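Local coordinates for flavin reductase domain protein, FMN-binding (Shewanella baltica, PDB 3HMZ) that binds flavin mononucleotide and probably acts as an NAD(P)H-dependent flavoprotein oxidoreductase of the flavoredoxin family, at residues Lys21-Arg24 with Leu25-Gly29; Val87-Leu90 with Gln91-His94; Ala105-Leu108 with Leu109-Val113; His182-Ala185 with Gly186-Tyr190. All coordinates share one frame; numbering follows the deposited sequence.

Interaction 1 of 4, residues Lys21-Arg24 with Leu25-Gly29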
loop_
_atom_site.group_PDB
_atom_site.type_symbol
_atom_site.label_atom_id
_atom_site.label_comp_id
_atom_site.label_asym_id
_atom_site.label_seq_id
_atom_site.Cartn_x
_atom_site.Cartn_y
_atom_site.Cartn_z
ATOM N N LYS A 21 3.445 15.888 -6.719
ATOM C CA LYS A 21 4.088 15.138 -5.620
ATOM C C LYS A 21 3.101 14.477 -4.687
ATOM O O LYS A 21 3.544 13.797 -3.735
ATOM C CB LYS A 21 5.003 16.057 -4.817
ATOM C CG LYS A 21 6.088 16.654 -5.698
ATOM C CD LYS A 21 7.380 16.774 -5.060
ATOM C CE LYS A 21 8.462 17.371 -5.979
ATOM N NZ LYS A 21 8.745 16.605 -7.249
ATOM N N ALA A 22 1.792 14.670 -4.919
ATOM C CA ALA A 22 0.757 14.111 -4.048
ATOM C C ALA A 22 0.887 12.595 -3.832
ATOM O O ALA A 22 0.600 12.088 -2.752
ATOM C CB ALA A 22 -0.685 14.455 -4.580
ATOM N N TYR A 23 1.328 11.880 -4.866
ATOM C CA TYR A 23 1.486 10.398 -4.751
ATOM C C TYR A 23 2.428 10.012 -3.594
ATOM O O TYR A 23 2.277 8.942 -2.987
ATOM C CB TYR A 23 1.989 9.764 -6.054
ATOM C CG TYR A 23 3.452 10.002 -6.297
ATOM C CD1 TYR A 23 3.929 11.196 -6.856
ATOM C CD2 TYR A 23 4.384 9.053 -5.921
ATOM C CE1 TYR A 23 5.286 11.430 -7.004
ATOM C CE2 TYR A 23 5.734 9.280 -6.075
ATOM C CZ TYR A 23 6.188 10.459 -6.632
ATOM O OH TYR A 23 7.540 10.688 -6.765
ATOM N N ARG A 24 3.372 10.899 -3.271
ATOM C CA ARG A 24 4.337 10.607 -2.197
ATOM C C ARG A 24 3.687 10.488 -0.815
ATOM O O ARG A 24 4.218 9.847 0.078
ATOM C CB ARG A 24 5.433 11.643 -2.157
ATOM C CG ARG A 24 6.284 11.606 -3.411
ATOM C CD ARG A 24 7.392 12.545 -3.299
ATOM N NE ARG A 24 8.185 12.608 -4.526
ATOM C CZ ARG A 24 9.224 13.413 -4.674
ATOM N NH1 ARG A 24 9.563 14.261 -3.717
ATOM N NH2 ARG A 24 9.893 13.408 -5.821
ATOM N N LEU A 25 2.504 11.090 -0.670
ATOM C CA LEU A 25 1.769 11.030 0.574
ATOM C C LEU A 25 1.348 9.582 0.902
ATOM O O LEU A 25 1.064 9.267 2.061
ATOM C CB LEU A 25 0.534 11.947 0.519
ATOM C CG LEU A 25 0.875 13.434 0.341
ATOM C CD1 LEU A 25 -0.389 14.279 0.055
ATOM C CD2 LEU A 25 1.655 14.008 1.541
ATOM N N LEU A 26 1.221 8.727 -0.125
ATOM C CA LEU A 26 0.779 7.358 0.055
ATOM C C LEU A 26 1.837 6.321 -0.300
ATOM O O LEU A 26 1.555 5.134 -0.241
ATOM C CB LEU A 26 -0.464 7.092 -0.801
ATOM C CG LEU A 26 -1.666 7.979 -0.532
ATOM C CD1 LEU A 26 -2.814 7.637 -1.461
ATOM C CD2 LEU A 26 -2.107 7.916 0.947
ATOM N N ASN A 27 3.021 6.761 -0.737
ATOM C CA ASN A 27 3.990 5.835 -1.336
ATOM C C ASN A 27 4.506 4.753 -0.395
ATOM O O ASN A 27 4.755 3.627 -0.830
ATOM C CB ASN A 27 5.130 6.604 -1.991
ATOM C CG ASN A 27 5.384 6.188 -3.412
ATOM O OD1 ASN A 27 4.484 5.762 -4.106
ATOM N ND2 ASN A 27 6.602 6.391 -3.870
ATOM N N HIS A 28 4.591 5.107 0.890
ATOM C CA HIS A 28 5.026 4.200 1.929
ATOM C C HIS A 28 3.920 3.227 2.410
ATOM O O HIS A 28 4.141 2.440 3.330
ATOM C CB HIS A 28 5.641 4.964 3.089
ATOM C CG HIS A 28 4.697 5.886 3.775
ATOM N ND1 HIS A 28 4.035 6.908 3.121
ATOM C CD2 HIS A 28 4.378 5.994 5.079
ATOM C CE1 HIS A 28 3.294 7.565 3.998
ATOM N NE2 HIS A 28 3.476 7.023 5.196
ATOM N N GLY A 29 2.739 3.280 1.769
ATOM C CA GLY A 29 1.650 2.366 2.014
ATOM C C GLY A 29 0.929 2.471 3.362
ATOM O O GLY A 29 0.539 1.454 3.940
#

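Interaction 2 of 4, residues Val87-Leu90 with Gln91-His94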
loop_
_atom_site.group_PDB
_atom_site.type_symbol
_atom_site.label_atom_id
_atom_site.label_comp_id
_atom_site.label_asym_id
_atom_site.label_seq_id
_atom_site.Cartn_x
_atom_site.Cartn_y
_atom_site.Cartn_z
ATOM N N VAL A 87 -0.230 8.014 14.578
ATOM C CA VAL A 87 -0.189 7.133 15.765
ATOM C C VAL A 87 -1.104 7.676 16.872
ATOM O O VAL A 87 -1.764 6.904 17.551
ATOM C CB VAL A 87 1.248 6.926 16.250
ATOM C CG1 VAL A 87 1.273 6.392 17.704
ATOM C CG2 VAL A 87 1.980 6.007 15.293
ATOM N N ALA A 88 -1.181 9.011 17.018
ATOM C CA ALA A 88 -2.108 9.652 17.990
ATOM C C ALA A 88 -3.564 9.268 17.737
ATOM O O ALA A 88 -4.373 9.265 18.669
ATOM C CB ALA A 88 -1.974 11.160 17.977
ATOM N N GLN A 89 -3.883 8.957 16.472
ATOM C CA GLN A 89 -5.206 8.547 16.027
ATOM C C GLN A 89 -5.377 7.034 15.935
ATOM O O GLN A 89 -6.285 6.542 15.254
ATOM C CB GLN A 89 -5.492 9.198 14.677
ATOM C CG GLN A 89 -5.545 10.718 14.748
ATOM C CD GLN A 89 -5.675 11.323 13.368
ATOM O OE1 GLN A 89 -4.892 11.022 12.487
ATOM N NE2 GLN A 89 -6.643 12.225 13.194
ATOM N N LEU A 90 -4.564 6.286 16.702
ATOM C CA LEU A 90 -4.658 4.821 16.716
ATOM C C LEU A 90 -6.092 4.338 17.063
ATOM O O LEU A 90 -6.692 3.555 16.318
ATOM C CB LEU A 90 -3.693 4.233 17.757
ATOM C CG LEU A 90 -3.761 2.740 18.036
ATOM C CD1 LEU A 90 -3.425 1.963 16.809
ATOM C CD2 LEU A 90 -2.791 2.429 19.167
ATOM N N GLN A 91 -6.657 4.861 18.154
ATOM C CA GLN A 91 -7.996 4.411 18.583
ATOM C C GLN A 91 -9.046 4.859 17.575
ATOM O O GLN A 91 -9.915 4.075 17.202
ATOM C CB GLN A 91 -8.407 4.919 19.977
ATOM C CG GLN A 91 -7.423 4.776 21.105
ATOM C CD GLN A 91 -6.723 3.451 21.230
ATOM O OE1 GLN A 91 -7.314 2.403 21.020
ATOM N NE2 GLN A 91 -5.453 3.489 21.691
ATOM N N LEU A 92 -8.955 6.106 17.114
ATOM C CA LEU A 92 -9.883 6.639 16.123
ATOM C C LEU A 92 -9.911 5.762 14.874
ATOM O O LEU A 92 -10.980 5.411 14.347
ATOM C CB LEU A 92 -9.516 8.073 15.737
ATOM C CG LEU A 92 -10.365 8.860 14.729
ATOM C CD1 LEU A 92 -10.175 10.398 14.880
ATOM C CD2 LEU A 92 -10.077 8.472 13.286
ATOM N N THR A 93 -8.709 5.385 14.427
ATOM C CA THR A 93 -8.585 4.604 13.178
ATOM C C THR A 93 -9.227 3.236 13.316
ATOM O O THR A 93 -10.033 2.819 12.474
ATOM C CB THR A 93 -7.128 4.514 12.747
ATOM O OG1 THR A 93 -6.616 5.842 12.540
ATOM C CG2 THR A 93 -6.963 3.690 11.470
ATOM N N HIS A 94 -8.929 2.583 14.425
ATOM C CA HIS A 94 -9.511 1.277 14.652
ATOM C C HIS A 94 -11.025 1.352 14.843
ATOM O O HIS A 94 -11.760 0.529 14.305
ATOM C CB HIS A 94 -8.833 0.615 15.846
ATOM C CG HIS A 94 -9.174 -0.833 15.968
ATOM N ND1 HIS A 94 -10.094 -1.253 16.882
ATOM C CD2 HIS A 94 -8.850 -1.916 15.217
ATOM C CE1 HIS A 94 -10.255 -2.566 16.767
ATOM N NE2 HIS A 94 -9.503 -2.998 15.769
HETATM O O HOH W 1 -7.495 8.321 18.691
HETATM O O HOH W 2 -5.363 6.922 19.921
#

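Interaction 3 of 4, residues Ala105-Leu108 with Leu109-Val113. With FMN (flavin mononucleotide), chain B; EDO (1,2-ethanediol), chain F.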
loop_
_atom_site.group_PDB
_atom_site.type_symbol
_atom_site.label_atom_id
_atom_site.label_comp_id
_atom_site.label_asym_id
_atom_site.label_seq_id
_atom_site.Cartn_x
_atom_site.Cartn_y
_atom_site.Cartn_z
ATOM N N ALA A 105 -26.114 6.595 13.851
ATOM C CA ALA A 105 -25.988 7.917 13.216
ATOM C C ALA A 105 -24.944 8.812 13.882
ATOM O O ALA A 105 -24.464 9.727 13.254
ATOM C CB ALA A 105 -27.338 8.629 13.227
ATOM N N ASN A 106 -24.617 8.528 15.143
ATOM C CA ASN A 106 -23.630 9.274 15.910
ATOM C C ASN A 106 -22.240 8.673 15.806
ATOM O O ASN A 106 -21.408 8.974 16.632
ATOM C CB ASN A 106 -24.059 9.372 17.389
ATOM C CG ASN A 106 -25.320 10.199 17.582
ATOM O OD1 ASN A 106 -26.190 9.828 18.401
ATOM N ND2 ASN A 106 -25.468 11.256 16.828
ATOM N N LYS A 107 -21.982 7.832 14.808
ATOM C CA LYS A 107 -20.657 7.206 14.655
ATOM C C LYS A 107 -19.491 8.166 14.884
ATOM O O LYS A 107 -18.575 7.847 15.651
ATOM C CB LYS A 107 -20.527 6.570 13.262
ATOM C CG LYS A 107 -19.162 5.996 12.996
ATOM C CD LYS A 107 -19.048 5.342 11.657
ATOM C CE LYS A 107 -17.612 4.795 11.463
ATOM N NZ LYS A 107 -17.421 4.209 10.089
ATOM N N LEU A 108 -19.518 9.308 14.207
ATOM C CA LEU A 108 -18.378 10.230 14.263
ATOM C C LEU A 108 -18.131 10.746 15.662
ATOM O O LEU A 108 -16.983 10.728 16.115
ATOM C CB LEU A 108 -18.467 11.311 13.192
ATOM C CG LEU A 108 -18.532 10.771 11.756
ATOM C CD1 LEU A 108 -18.471 11.942 10.778
ATOM C CD2 LEU A 108 -17.416 9.723 11.370
ATOM N N LEU A 109 -19.196 11.139 16.381
ATOM C CA LEU A 109 -18.959 11.594 17.759
ATOM C C LEU A 109 -18.516 10.405 18.638
ATOM O O LEU A 109 -17.664 10.596 19.507
ATOM C CB LEU A 109 -20.094 12.461 18.357
ATOM C CG LEU A 109 -21.407 11.938 18.906
ATOM C CD1 LEU A 109 -21.227 10.931 20.058
ATOM C CD2 LEU A 109 -22.268 13.050 19.383
ATOM N N ASN A 110 -19.030 9.194 18.404
ATOM C CA ASN A 110 -18.600 8.000 19.139
ATOM C C ASN A 110 -17.138 7.637 18.945
ATOM O O ASN A 110 -16.469 7.169 19.873
ATOM C CB ASN A 110 -19.406 6.762 18.691
ATOM C CG ASN A 110 -20.877 6.877 18.964
ATOM O OD1 ASN A 110 -21.372 7.756 19.726
ATOM N ND2 ASN A 110 -21.625 5.991 18.293
ATOM N N CYS A 111 -16.637 7.868 17.738
ATOM C CA CYS A 111 -15.286 7.503 17.353
ATOM C C CYS A 111 -14.280 8.640 17.619
ATOM O O CYS A 111 -13.090 8.441 17.428
ATOM C CB CYS A 111 -15.243 7.096 15.872
ATOM S SG CYS A 111 -16.077 5.540 15.483
ATOM N N GLY A 112 -14.744 9.816 18.062
ATOM C CA GLY A 112 -13.857 10.966 18.357
ATOM C C GLY A 112 -13.360 11.665 17.110
ATOM O O GLY A 112 -12.301 12.277 17.152
ATOM N N VAL A 113 -14.145 11.610 16.013
ATOM C CA VAL A 113 -13.746 12.215 14.764
ATOM C C VAL A 113 -14.205 13.661 14.690
ATOM O O VAL A 113 -15.412 13.930 14.728
ATOM C CB VAL A 113 -14.360 11.466 13.566
ATOM C CG1 VAL A 113 -14.025 12.162 12.223
ATOM C CG2 VAL A 113 -13.880 9.991 13.564
HETATM N N1 FMN B . -12.913 -1.921 4.611
HETATM C C2 FMN B . -12.793 -1.829 3.244
HETATM O O2 FMN B . -13.805 -1.906 2.549
HETATM N N3 FMN B . -11.543 -1.622 2.691
HETATM C C4 FMN B . -10.405 -1.540 3.434
HETATM O O4 FMN B . -9.305 -1.377 2.842
HETATM C C4A FMN B . -10.541 -1.657 4.826
HETATM N N5 FMN B . -9.438 -1.565 5.655
HETATM C C5A FMN B . -9.557 -1.476 7.034
HETATM C C6 FMN B . -8.445 -1.200 7.845
HETATM C C7 FMN B . -8.558 -1.133 9.230
HETATM C C7M FMN B . -7.366 -0.819 10.079
HETATM C C8 FMN B . -9.806 -1.349 9.819
HETATM C C8M FMN B . -9.981 -1.296 11.324
HETATM C C9 FMN B . -10.898 -1.610 9.003
HETATM C C9A FMN B . -10.824 -1.683 7.621
HETATM N N10 FMN B . -11.915 -1.928 6.791
HETATM C C10 FMN B . -11.793 -1.844 5.413
HETATM C "C1'" FMN B . -13.313 -2.043 7.336
HETATM C "C2'" FMN B . -14.133 -0.746 7.319
HETATM O "O2'" FMN B . -13.368 0.384 7.773
HETATM C "C3'" FMN B . -15.335 -1.000 8.220
HETATM O "O3'" FMN B . -16.151 -2.005 7.623
HETATM C "C4'" FMN B . -16.112 0.274 8.606
HETATM O "O4'" FMN B . -16.870 -0.044 9.769
HETATM C "C5'" FMN B . -17.034 0.798 7.523
HETATM O "O5'" FMN B . -17.726 1.925 8.061
HETATM P P FMN B . -19.013 2.512 7.312
HETATM O O1P FMN B . -19.545 3.531 8.304
HETATM O O2P FMN B . -18.617 3.094 5.984
HETATM O O3P FMN B . -19.979 1.378 7.090
HETATM C C1 EDO F . -10.176 9.162 20.525
HETATM O O1 EDO F . -11.098 10.210 20.886
HETATM C C2 EDO F . -10.583 8.565 19.190
HETATM O O2 EDO F . -11.630 7.634 19.368
#

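Interaction 4 of 4, residues His182-Ala185 with Gly186-Tyr190. With FMN (flavin mononucleotide), chain B.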
loop_
_atom_site.group_PDB
_atom_site.type_symbol
_atom_site.label_atom_id
_atom_site.label_comp_id
_atom_site.label_asym_id
_atom_site.label_seq_id
_atom_site.Cartn_x
_atom_site.Cartn_y
_atom_site.Cartn_z
ATOM N N HIS A 182 0.183 1.458 9.876
ATOM C CA HIS A 182 0.240 0.409 8.845
ATOM C C HIS A 182 -0.376 -0.840 9.445
ATOM O O HIS A 182 0.226 -1.508 10.262
ATOM C CB HIS A 182 1.690 0.230 8.378
ATOM C CG HIS A 182 2.308 1.490 7.845
ATOM N ND1 HIS A 182 2.527 1.695 6.500
ATOM C CD2 HIS A 182 2.652 2.650 8.459
ATOM C CE1 HIS A 182 3.019 2.914 6.324
ATOM N NE2 HIS A 182 3.067 3.524 7.495
ATOM N N TYR A 183 -1.626 -1.082 9.101
ATOM C CA TYR A 183 -2.404 -2.148 9.734
ATOM C C TYR A 183 -2.002 -3.538 9.354
ATOM O O TYR A 183 -1.652 -3.778 8.211
ATOM C CB TYR A 183 -3.862 -1.978 9.341
ATOM C CG TYR A 183 -4.852 -2.869 10.022
ATOM C CD1 TYR A 183 -4.938 -2.886 11.394
ATOM C CD2 TYR A 183 -5.816 -3.569 9.282
ATOM C CE1 TYR A 183 -5.904 -3.660 12.052
ATOM C CE2 TYR A 183 -6.799 -4.330 9.938
ATOM C CZ TYR A 183 -6.843 -4.350 11.313
ATOM O OH TYR A 183 -7.846 -5.080 11.937
ATOM N N ILE A 184 -2.083 -4.460 10.313
ATOM C CA ILE A 184 -1.988 -5.898 9.981
ATOM C C ILE A 184 -3.326 -6.592 10.210
ATOM O O ILE A 184 -3.984 -7.031 9.237
ATOM C CB ILE A 184 -0.855 -6.620 10.725
ATOM C CG1 ILE A 184 0.491 -5.997 10.367
ATOM C CG2 ILE A 184 -0.889 -8.106 10.380
ATOM C CD1 ILE A 184 0.825 -6.023 8.847
ATOM N N ALA A 185 -3.732 -6.708 11.473
ATOM C CA ALA A 185 -4.933 -7.458 11.815
ATOM C C ALA A 185 -5.340 -7.193 13.245
ATOM O O ALA A 185 -4.538 -6.775 14.078
ATOM C CB ALA A 185 -4.678 -8.995 11.595
ATOM N N GLY A 186 -6.600 -7.480 13.540
ATOM C CA GLY A 186 -7.120 -7.260 14.872
ATOM C C GLY A 186 -7.000 -5.793 15.221
ATOM O O GLY A 186 -7.454 -4.941 14.480
ATOM N N GLY A 187 -6.393 -5.504 16.347
ATOM C CA GLY A 187 -6.136 -4.110 16.718
ATOM C C GLY A 187 -4.687 -3.717 16.498
ATOM O O GLY A 187 -4.279 -2.648 16.942
ATOM N N GLN A 188 -3.935 -4.539 15.774
ATOM C CA GLN A 188 -2.494 -4.374 15.651
ATOM C C GLN A 188 -2.047 -3.694 14.360
ATOM O O GLN A 188 -2.400 -4.099 13.255
ATOM C CB GLN A 188 -1.801 -5.709 15.842
ATOM C CG GLN A 188 -0.272 -5.614 16.063
ATOM C CD GLN A 188 0.479 -5.740 14.783
ATOM O OE1 GLN A 188 0.184 -6.641 13.992
ATOM N NE2 GLN A 188 1.488 -4.889 14.568
ATOM N N PHE A 189 -1.243 -2.667 14.567
ATOM C CA PHE A 189 -0.640 -1.839 13.544
ATOM C C PHE A 189 0.844 -1.685 13.826
ATOM O O PHE A 189 1.311 -1.878 14.942
ATOM C CB PHE A 189 -1.195 -0.405 13.603
ATOM C CG PHE A 189 -2.694 -0.262 13.394
ATOM C CD1 PHE A 189 -3.602 -0.579 14.420
ATOM C CD2 PHE A 189 -3.199 0.309 12.230
ATOM C CE1 PHE A 189 -4.969 -0.431 14.249
ATOM C CE2 PHE A 189 -4.597 0.498 12.060
ATOM C CZ PHE A 189 -5.464 0.147 13.077
ATOM N N TYR A 190 1.580 -1.355 12.789
ATOM C CA TYR A 190 2.946 -0.871 12.930
ATOM C C TYR A 190 2.975 0.594 12.530
ATOM O O TYR A 190 2.335 1.007 11.560
ATOM C CB TYR A 190 3.932 -1.619 12.056
ATOM C CG TYR A 190 4.155 -3.010 12.467
ATOM C CD1 TYR A 190 4.989 -3.308 13.513
ATOM C CD2 TYR A 190 3.545 -4.052 11.788
ATOM C CE1 TYR A 190 5.186 -4.648 13.929
ATOM C CE2 TYR A 190 3.744 -5.368 12.153
ATOM C CZ TYR A 190 4.566 -5.666 13.227
ATOM O OH TYR A 190 4.783 -6.983 13.596
HETATM N N1 FMN B . -12.913 -1.921 4.611
HETATM C C2 FMN B . -12.793 -1.829 3.244
HETATM O O2 FMN B . -13.805 -1.906 2.549
HETATM N N3 FMN B . -11.543 -1.622 2.691
HETATM C C4 FMN B . -10.405 -1.540 3.434
HETATM O O4 FMN B . -9.305 -1.377 2.842
HETATM C C4A FMN B . -10.541 -1.657 4.826
HETATM N N5 FMN B . -9.438 -1.565 5.655
HETATM C C5A FMN B . -9.557 -1.476 7.034
HETATM C C6 FMN B . -8.445 -1.200 7.845
HETATM C C7 FMN B . -8.558 -1.133 9.230
HETATM C C7M FMN B . -7.366 -0.819 10.079
HETATM C C8 FMN B . -9.806 -1.349 9.819
HETATM C C8M FMN B . -9.981 -1.296 11.324
HETATM C C9 FMN B . -10.898 -1.610 9.003
HETATM C C9A FMN B . -10.824 -1.683 7.621
HETATM N N10 FMN B . -11.915 -1.928 6.791
HETATM C C10 FMN B . -11.793 -1.844 5.413
HETATM C "C1'" FMN B . -13.313 -2.043 7.336
HETATM C "C2'" FMN B . -14.133 -0.746 7.319
HETATM O "O2'" FMN B . -13.368 0.384 7.773
HETATM C "C3'" FMN B . -15.335 -1.000 8.220
HETATM O "O3'" FMN B . -16.151 -2.005 7.623
HETATM C "C4'" FMN B . -16.112 0.274 8.606
HETATM O "O4'" FMN B . -16.870 -0.044 9.769
HETATM C "C5'" FMN B . -17.034 0.798 7.523
HETATM O "O5'" FMN B . -17.726 1.925 8.061
HETATM P P FMN B . -19.013 2.512 7.312
HETATM O O1P FMN B . -19.545 3.531 8.304
HETATM O O2P FMN B . -18.617 3.094 5.984
HETATM O O3P FMN B . -19.979 1.378 7.090
HETATM O O HOH W 3 -1.724 -8.736 13.926
#

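Interaction 1 of 4, residues Lys21-Arg24 with Leu25-Gly29
The backbone of A22-R24 has helical angles, and i to i+3 bonds carry the turn on to N27: L25 N to A22 O at 3.0 Å, L26 N to Y23 O at 3.1 Å, and a weak one from N27 N to R24 O. A type I turn follows from L26 to G29. The side chains of Y23 and N27 meet four residues apart. The N27 amide stands at the edge of the Y23 ring, with ND2 3.7 Å from CE2 of Y23, and the two planes are nearly perpendicular, 85° apart. The Y23 ring points back over R24 because its CG sits between the backbone N and the carbonyl carbon (chi1 75°). R24 CG packs near the rim of one ring face. R24 NE gives Y23 OH a nearly straight bond of 3.0 Å that lies in the guanidinium plane. K21 CD lies over the rim of one guanidinium face, and R24 NH1 bonds to G167 O. With an alanine in place of Y23, R24 NE is likely to lose its acceptor, and a gap to open beside the N27 amide. N27 OD1 bonds to W49 NE1 of the second subunit, and its ND2 to I184 O there. This loop joins strand 14-16 to strand 32-38. A22 and L25 pack on strand 149-160, L25 also touches strand 131-138, and R24 lies against strands 164-165 and 168-169.

Interaction 2 of 4, residues Val87-Leu90 with Gln91-His94
Q89 O is gripped by two donors of T93. The backbone N of T93 reaches it at 2.8 Å, close to the direction in which the C=O points. T93 OG1 also lies 2.8 Å from Q89 O, but it comes from above the carbonyl plane, 44° out of it. The hydroxyl is turned back to that oxygen because OG1 sits beside the backbone N (chi1 -59°). It thus bonds back to the N-cap residue, the position Q89 occupies. The first turn continues with H94 N bonded to L90 O at 3.1 Å. Two waters bridge A88 O to Q91 N and L92 N, accepting from these and donating to A88 O. Q89 OE1 turns back to T86 N. In one of its two conformers, the bent Q91 chain brings NE2 to 3.8 Å from L90 CD2, while Q91 OE1 bonds to D199 N of the second subunit. H94 belongs to the FMN pocket. Helix 90-96 follows strand 79-84. L90 and T93 pack on F189 of strand 188-197, L92 and T93 on L33 of strand 32-38, and T93 also on L181 of strand 181-185.

Interaction 3 of 4, residues Ala105-Leu108 with Leu109-Val113
L108 and V113 cross at a slant where the short helix 107-111 ends, CB to CB 4.1 Å, with L108 CD2 equally near V113 CB. The helix ends in a Schellman motif at G112, whose phi is positive. V113 N bonds to L108 O at 3.0 Å, which brings the two side chains together. K107 leaves the helix another way. Its CG lies anti to the backbone N (chi1 176°) and the rest of the chain is fully extended, so NZ reaches FMN O1P at 2.9 Å and, weakly, O5'. V44 O and V96 O also accept from NZ. On the way K107 CG passes C111 SG at 4.0 Å. At the start of the helix, the N110 amide folds back beside N106. Its OD1 lies 3.9 Å from N106 CB, and N110 N bonds to N106 O at 3.0 Å. Its ND2 makes a weak bond to D104 OD2. A leucine at N110 would probably leave that carboxylate oxygen without this weak donor. L108 and V113 pack on V44 of strand 41-55, while V113 and C111 lie against helix 90-96, touching V96.

Interaction 4 of 4, residues His182-Ala185 with Gly186-Tyr190
A beta hairpin, strands 181-185 and 188-197, carries this contact beside the flavin. H182 N bonds to Y190 O (2.8 Å) and Y190 N to H182 O (2.9 Å). Y183 and F189 form a non-hydrogen-bonded pair, their rings meeting obliquely with centroids 4.7 Å apart and planes at 47°. Y183 CD1 lies over the face of F189. The Y183 ring is covered on both faces, by FMN C7M over its centre and by A185 N on the opposite side. Y183 OH donates to G186 O at 2.6 Å, in the plane of the ring, which, with both faces packed, holds the ring's rotation. A type II' turn from A185 to Q188 closes the hairpin. Just before it I184 and A185 both face Q188, a classic beta bulge: I184 N bonds to Q188 O at 3.0 Å, and A185 N reaches the same oxygen weakly. Q188 N returns a bond to A185 O. Q188 bends at chi2 (-93°), putting OE1 3.4 Å from I184 CB and NE2 over the centre of the Y190 ring. I184 CG1 touches the edge of that ring at CE2, 3.8 Å away. Q188-Y190 also pair with an antiparallel strand of the second subunit.

The four contacts follow one another along the chain without overlap. Interactions 2 and 4 are the nearest pair, with centres about 11 Å apart; helix 90-96 packs on the hairpin, and H94 NE2 makes a weak hydrogen bond to G186 O. Interaction 3 touches the same helix through L92, about 13 Å from interaction 2 between centres. Interactions 3 and 4 do not meet, yet both reach FMN, one at the phosphate and the other at the ring methyl C7M. Interaction 1 lies about 28 Å from interaction 3 between centres, and touches interaction 4 where H28 and G29 meet H182. Interactions 1, 2 and 4 all border the second subunit, so the flavin pocket and the dimer interface share the hairpin.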